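PDB 4ZAD: ferulic acid decarboxylase 1 from Candida dubliniensis, which is a prenylated-flavin-dependent decarboxylase that probably converts cinnamic, p-coumaric and ferulic acids reversibly to styrene, 4-vinylphenol and 4-vinylguaiacol. Local coordinates for residues 127-140 and 305-317. Residues are numbered along the deposited sequence; the frame is centred on the assembly and turned at random.
Sequences PHKKHHLTKEQIDL and YRVNHISYRDQAI
The carbonyl oxygen of Tyr312 collects two weak bonds from a single residue, His131: the backbone N reaches it at 3.3 Å, and ring atom ND1 comes in from the ring edge. In return Tyr312 N gives a straighter bond to His131 O (3.0 Å, 153°). This pair opens a short antiparallel pairing of strand 131-134 with residues 305-312 of strand 300-312 that continues through His132 and Ser311, a non-hydrogen-bonded pair, to Leu133 and Ile310, where Leu133 N meets Ile310 O at 2.8 Å.

The case illustrates how the two faces of a strand pair can differ in character. On the face of Leu133 and Ile310, the Tyr312 ring swings across toward His131 on the other strand, CG lying between backbone N and carbonyl carbon (chi1 63°), and His131 CB sits over the ring in a CH-pi contact 3.7 Å from the centroid; the two rings are nearly parallel but barely overlap. Leu133 CD1 meets Tyr312 CE1, while Ile138 CG1 packs on Ile310 CD1 at 3.9 Å. The other face is polar: His132 and His309 meet rim to rim with planes 52° apart, and His128 ND1 hydrogen-bonds Ser311 OG (2.8 Å), its NE2 being held by Pro265 O.

Just before strand 131-134 begins, extended Lys130 brings NZ to the syn side of Asp314 OD2, somewhat out of the carboxylate plane, in a salt bridge of 2.7 Å. Separately, Pro127 CB lies over one face of the Arg313 guanidinium, offset toward its rim; NH1 pairs with Glu269.

Within the antiparallel sheet of the Rift-related domain, strand 270-277 also pairs with strand 300-312, with Phe272 and Met270 touching Ile310 and Tyr312; a classic bulge at Asn308 and His309 faces Glu273, and helix 9-19 meets Arg313 through Arg10.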
loop_
_atom_site.group_PDB
_atom_site.type_symbol
_atom_site.label_atom_id
_atom_site.label_comp_id
_atom_site.label_asym_id
_atom_site.label_seq_id
_atom_site.Cartn_x
_atom_site.Cartn_y
_atom_site.Cartn_z
ATOM N N PRO A 127 -32.956 -18.528 -24.923
ATOM C CA PRO A 127 -33.960 -18.143 -23.944
ATOM C C PRO A 127 -34.508 -16.720 -24.046
ATOM O O PRO A 127 -35.666 -16.512 -23.753
ATOM C CB PRO A 127 -33.227 -18.324 -22.612
ATOM C CG PRO A 127 -32.224 -19.395 -22.867
ATOM C CD PRO A 127 -31.846 -19.283 -24.316
ATOM N N HIS A 128 -33.692 -15.738 -24.421
ATOM C CA HIS A 128 -34.145 -14.347 -24.413
ATOM C C HIS A 128 -35.095 -14.056 -25.570
ATOM O O HIS A 128 -35.775 -13.006 -25.580
ATOM C CB HIS A 128 -32.983 -13.340 -24.350
ATOM C CG HIS A 128 -32.153 -13.276 -25.584
ATOM N ND1 HIS A 128 -32.563 -12.621 -26.720
ATOM C CD2 HIS A 128 -30.917 -13.762 -25.852
ATOM C CE1 HIS A 128 -31.622 -12.724 -27.644
ATOM N NE2 HIS A 128 -30.614 -13.416 -27.143
ATOM N N LYS A 129 -35.177 -14.986 -26.529
ATOM C CA LYS A 129 -36.153 -14.840 -27.606
ATOM C C LYS A 129 -37.576 -15.230 -27.191
ATOM O O LYS A 129 -38.468 -15.145 -28.014
ATOM C CB LYS A 129 -35.748 -15.638 -28.836
ATOM C CG LYS A 129 -34.560 -15.098 -29.623
ATOM C CD LYS A 129 -34.658 -13.616 -29.947
ATOM C CE LYS A 129 -33.724 -13.223 -31.067
ATOM N NZ LYS A 129 -33.930 -11.858 -31.619
ATOM N N LYS A 130 -37.815 -15.631 -25.942
ATOM C CA LYS A 130 -39.172 -15.990 -25.546
ATOM C C LYS A 130 -40.157 -14.769 -25.468
ATOM O O LYS A 130 -41.321 -14.895 -25.861
ATOM C CB LYS A 130 -39.157 -16.800 -24.240
ATOM C CG LYS A 130 -40.564 -17.242 -23.740
ATOM C CD LYS A 130 -40.535 -17.841 -22.331
ATOM C CE LYS A 130 -41.694 -18.808 -22.088
ATOM N NZ LYS A 130 -41.509 -19.595 -20.814
ATOM N N HIS A 131 -39.694 -13.621 -24.959
ATOM C CA HIS A 131 -40.522 -12.412 -24.837
ATOM C C HIS A 131 -39.926 -11.217 -25.562
ATOM O O HIS A 131 -38.716 -11.018 -25.580
ATOM C CB HIS A 131 -40.731 -11.985 -23.373
ATOM C CG HIS A 131 -41.373 -13.022 -22.506
ATOM N ND1 HIS A 131 -40.656 -13.789 -21.613
ATOM C CD2 HIS A 131 -42.668 -13.410 -22.383
ATOM C CE1 HIS A 131 -41.477 -14.624 -21.000
ATOM N NE2 HIS A 131 -42.703 -14.411 -21.444
ATOM N N HIS A 132 -40.821 -10.380 -26.094
ATOM C CA HIS A 132 -40.470 -9.215 -26.913
ATOM C C HIS A 132 -41.234 -7.974 -26.485
ATOM O O HIS A 132 -42.381 -8.071 -26.073
ATOM C CB HIS A 132 -40.780 -9.515 -28.374
ATOM C CG HIS A 132 -39.870 -10.538 -28.969
ATOM N ND1 HIS A 132 -40.087 -11.891 -28.841
ATOM C CD2 HIS A 132 -38.716 -10.409 -29.659
ATOM C CE1 HIS A 132 -39.118 -12.554 -29.449
ATOM N NE2 HIS A 132 -38.278 -11.676 -29.968
ATOM N N LEU A 133 -40.574 -6.822 -26.578
ATOM C CA LEU A 133 -41.206 -5.529 -26.431
ATOM C C LEU A 133 -40.857 -4.672 -27.656
ATOM O O LEU A 133 -39.682 -4.633 -28.064
ATOM C CB LEU A 133 -40.717 -4.834 -25.167
ATOM C CG LEU A 133 -41.147 -5.359 -23.790
ATOM C CD1 LEU A 133 -40.231 -4.781 -22.707
ATOM C CD2 LEU A 133 -42.582 -4.984 -23.502
ATOM N N THR A 134 -41.869 -4.012 -28.251
ATOM C CA THR A 134 -41.645 -3.092 -29.363
ATOM C C THR A 134 -41.330 -1.746 -28.770
ATOM O O THR A 134 -41.517 -1.540 -27.572
ATOM C CB THR A 134 -42.888 -2.906 -30.247
ATOM O OG1 THR A 134 -43.934 -2.271 -29.475
ATOM C CG2 THR A 134 -43.368 -4.245 -30.851
ATOM N N LYS A 135 -40.887 -0.824 -29.615
ATOM C CA LYS A 135 -40.552 0.544 -29.209
ATOM C C LYS A 135 -41.674 1.237 -28.432
ATOM O O LYS A 135 -41.407 1.985 -27.482
ATOM C CB LYS A 135 -40.236 1.378 -30.450
ATOM C CG LYS A 135 -39.769 2.802 -30.168
ATOM C CD LYS A 135 -39.461 3.552 -31.464
ATOM C CE LYS A 135 -38.929 4.968 -31.204
ATOM N NZ LYS A 135 -38.202 5.512 -32.402
ATOM N N GLU A 136 -42.919 1.005 -28.858
ATOM C CA GLU A 136 -44.095 1.636 -28.255
ATOM C C GLU A 136 -44.239 1.165 -26.800
ATOM O O GLU A 136 -44.470 1.955 -25.905
ATOM C CB GLU A 136 -45.363 1.316 -29.081
ATOM N N GLN A 137 -44.060 -0.134 -26.579
ATOM C CA GLN A 137 -44.245 -0.745 -25.261
ATOM C C GLN A 137 -43.086 -0.442 -24.303
ATOM O O GLN A 137 -43.219 -0.639 -23.085
ATOM C CB GLN A 137 -44.401 -2.273 -25.392
ATOM C CG GLN A 137 -45.415 -2.793 -26.440
ATOM C CD GLN A 137 -45.412 -4.329 -26.531
ATOM O OE1 GLN A 137 -45.125 -4.928 -27.581
ATOM N NE2 GLN A 137 -45.711 -4.967 -25.414
ATOM N N ILE A 138 -41.949 0.020 -24.836
ATOM C CA ILE A 138 -40.749 0.154 -24.006
ATOM C C ILE A 138 -40.817 1.438 -23.231
ATOM O O ILE A 138 -41.153 2.465 -23.806
ATOM C CB ILE A 138 -39.443 0.187 -24.849
ATOM C CG1 ILE A 138 -39.153 -1.161 -25.475
ATOM C CG2 ILE A 138 -38.251 0.584 -24.001
ATOM C CD1 ILE A 138 -38.421 -1.057 -26.791
ATOM N N ASP A 139 -40.475 1.365 -21.946
ATOM C CA ASP A 139 -40.345 2.544 -21.067
ATOM C C ASP A 139 -39.322 2.282 -19.948
ATOM O O ASP A 139 -39.645 1.734 -18.885
ATOM C CB ASP A 139 -41.704 2.948 -20.476
ATOM C CG ASP A 139 -41.661 4.284 -19.758
ATOM O OD1 ASP A 139 -40.598 4.688 -19.261
ATOM O OD2 ASP A 139 -42.720 4.937 -19.661
ATOM N N LEU A 140 -38.086 2.705 -20.219
ATOM C CA LEU A 140 -36.923 2.396 -19.388
ATOM C C LEU A 140 -37.022 3.071 -18.014
ATOM O O LEU A 140 -36.432 2.600 -17.036
ATOM C CB LEU A 140 -35.641 2.810 -20.131
ATOM C CG LEU A 140 -35.357 2.114 -21.481
ATOM C CD1 LEU A 140 -34.132 2.701 -22.167
ATOM C CD2 LEU A 140 -35.190 0.608 -21.320
ATOM N N TYR A 305 -28.133 6.412 -27.601
ATOM C CA TYR A 305 -28.539 5.112 -28.102
ATOM C C TYR A 305 -30.036 5.050 -28.011
ATOM O O TYR A 305 -30.590 5.110 -26.909
ATOM C CB TYR A 305 -27.979 3.982 -27.247
ATOM C CG TYR A 305 -26.479 3.824 -27.202
ATOM C CD1 TYR A 305 -25.711 4.596 -26.361
ATOM C CD2 TYR A 305 -25.833 2.827 -27.942
ATOM C CE1 TYR A 305 -24.347 4.427 -26.273
ATOM C CE2 TYR A 305 -24.449 2.647 -27.863
ATOM C CZ TYR A 305 -23.723 3.450 -27.015
ATOM O OH TYR A 305 -22.354 3.293 -26.905
ATOM N N ARG A 306 -30.693 4.908 -29.152
ATOM C CA ARG A 306 -32.137 4.894 -29.210
ATOM C C ARG A 306 -32.511 3.467 -29.291
ATOM O O ARG A 306 -32.198 2.821 -30.268
ATOM C CB ARG A 306 -32.631 5.617 -30.446
ATOM C CG ARG A 306 -32.034 7.038 -30.623
ATOM C CD ARG A 306 -32.669 7.792 -31.854
ATOM N NE ARG A 306 -32.198 9.165 -31.937
ATOM C CZ ARG A 306 -32.696 10.184 -31.230
ATOM N NH1 ARG A 306 -33.712 9.987 -30.370
ATOM N NH2 ARG A 306 -32.161 11.412 -31.376
ATOM N N VAL A 307 -33.182 2.964 -28.258
ATOM C CA VAL A 307 -33.614 1.545 -28.176
ATOM C C VAL A 307 -34.967 1.373 -28.877
ATOM O O VAL A 307 -35.921 2.029 -28.504
ATOM C CB VAL A 307 -33.757 1.134 -26.678
ATOM C CG1 VAL A 307 -34.240 -0.297 -26.511
ATOM C CG2 VAL A 307 -32.448 1.364 -25.950
ATOM N N ASN A 308 -35.036 0.512 -29.890
ATOM C CA ASN A 308 -36.266 0.201 -30.608
ATOM C C ASN A 308 -36.886 -1.137 -30.197
ATOM O O ASN A 308 -38.029 -1.393 -30.508
ATOM C CB ASN A 308 -36.031 0.114 -32.143
ATOM C CG ASN A 308 -35.443 1.408 -32.785
ATOM O OD1 ASN A 308 -34.735 1.311 -33.818
ATOM N ND2 ASN A 308 -35.736 2.595 -32.208
ATOM N N HIS A 309 -36.144 -2.021 -29.552
ATOM C CA HIS A 309 -36.629 -3.377 -29.293
ATOM C C HIS A 309 -35.996 -3.889 -28.026
ATOM O O HIS A 309 -35.007 -3.334 -27.589
ATOM C CB HIS A 309 -36.292 -4.329 -30.462
ATOM C CG HIS A 309 -37.070 -5.608 -30.443
ATOM N ND1 HIS A 309 -38.383 -5.694 -30.867
ATOM C CD2 HIS A 309 -36.726 -6.853 -30.034
ATOM C CE1 HIS A 309 -38.800 -6.943 -30.742
ATOM N NE2 HIS A 309 -37.814 -7.667 -30.236
ATOM N N ILE A 310 -36.600 -4.911 -27.426
ATOM C CA ILE A 310 -36.035 -5.605 -26.279
ATOM C C ILE A 310 -36.592 -7.017 -26.299
ATOM O O ILE A 310 -37.797 -7.235 -26.497
ATOM C CB ILE A 310 -36.420 -4.991 -24.918
ATOM C CG1 ILE A 310 -35.793 -3.611 -24.715
ATOM C CG2 ILE A 310 -36.013 -5.933 -23.732
ATOM C CD1 ILE A 310 -36.304 -2.910 -23.437
ATOM N N SER A 311 -35.702 -7.980 -26.118
ATOM C CA SER A 311 -36.088 -9.367 -25.986
ATOM C C SER A 311 -35.540 -9.779 -24.624
ATOM O O SER A 311 -34.519 -9.268 -24.213
ATOM C CB SER A 311 -35.523 -10.199 -27.151
ATOM O OG SER A 311 -34.106 -10.320 -27.102
ATOM N N TYR A 312 -36.247 -10.650 -23.908
ATOM C CA TYR A 312 -35.840 -11.052 -22.556
ATOM C C TYR A 312 -36.478 -12.367 -22.125
ATOM O O TYR A 312 -37.583 -12.702 -22.540
ATOM C CB TYR A 312 -36.184 -9.965 -21.537
ATOM C CG TYR A 312 -37.657 -9.706 -21.417
ATOM C CD1 TYR A 312 -38.297 -8.829 -22.272
ATOM C CD2 TYR A 312 -38.417 -10.339 -20.453
ATOM C CE1 TYR A 312 -39.651 -8.597 -22.175
ATOM C CE2 TYR A 312 -39.799 -10.103 -20.350
ATOM C CZ TYR A 312 -40.391 -9.239 -21.218
ATOM O OH TYR A 312 -41.714 -8.992 -21.129
ATOM N N ARG A 313 -35.765 -13.112 -21.293
ATOM C CA ARG A 313 -36.222 -14.427 -20.872
ATOM C C ARG A 313 -37.125 -14.327 -19.653
ATOM O O ARG A 313 -37.318 -13.260 -19.111
ATOM C CB ARG A 313 -35.025 -15.316 -20.564
ATOM C CG ARG A 313 -34.290 -14.956 -19.284
ATOM C CD ARG A 313 -33.007 -15.770 -19.115
ATOM N NE ARG A 313 -33.218 -17.210 -19.271
ATOM C CZ ARG A 313 -32.241 -18.085 -19.420
ATOM N NH1 ARG A 313 -30.989 -17.685 -19.449
ATOM N NH2 ARG A 313 -32.507 -19.359 -19.566
ATOM N N ASP A 314 -37.691 -15.453 -19.234
ATOM C CA ASP A 314 -38.413 -15.527 -17.969
ATOM C C ASP A 314 -37.465 -15.130 -16.859
ATOM O O ASP A 314 -36.348 -15.629 -16.770
ATOM C CB ASP A 314 -38.843 -16.965 -17.659
ATOM C CG ASP A 314 -40.035 -17.430 -18.472
ATOM O OD1 ASP A 314 -40.822 -16.583 -18.948
ATOM O OD2 ASP A 314 -40.181 -18.666 -18.612
ATOM N N GLN A 315 -37.907 -14.218 -16.026
ATOM C CA GLN A 315 -37.278 -13.965 -14.751
ATOM C C GLN A 315 -35.851 -13.478 -14.953
ATOM O O GLN A 315 -34.903 -14.060 -14.421
ATOM C CB GLN A 315 -37.341 -15.225 -13.860
ATOM C CG GLN A 315 -38.744 -15.774 -13.644
ATOM C CD GLN A 315 -38.856 -16.525 -12.322
ATOM O OE1 GLN A 315 -38.164 -17.530 -12.099
ATOM N NE2 GLN A 315 -39.725 -16.045 -11.440
ATOM N N ALA A 316 -35.721 -12.402 -15.719
ATOM C CA ALA A 316 -34.421 -11.978 -16.219
ATOM C C ALA A 316 -33.562 -11.488 -15.067
ATOM O O ALA A 316 -34.061 -10.888 -14.104
ATOM C CB ALA A 316 -34.561 -10.893 -17.321
ATOM N N ILE A 317 -32.267 -11.776 -15.153
ATOM C CA ILE A 317 -31.325 -11.309 -14.136
ATOM C C ILE A 317 -30.344 -10.324 -14.768
ATOM O O ILE A 317 -29.719 -10.601 -15.787
ATOM C CB ILE A 317 -30.559 -12.471 -13.451
ATOM C CG1 ILE A 317 -31.547 -13.463 -12.823
ATOM C CG2 ILE A 317 -29.632 -11.937 -12.383
ATOM C CD1 ILE A 317 -30.952 -14.879 -12.656
#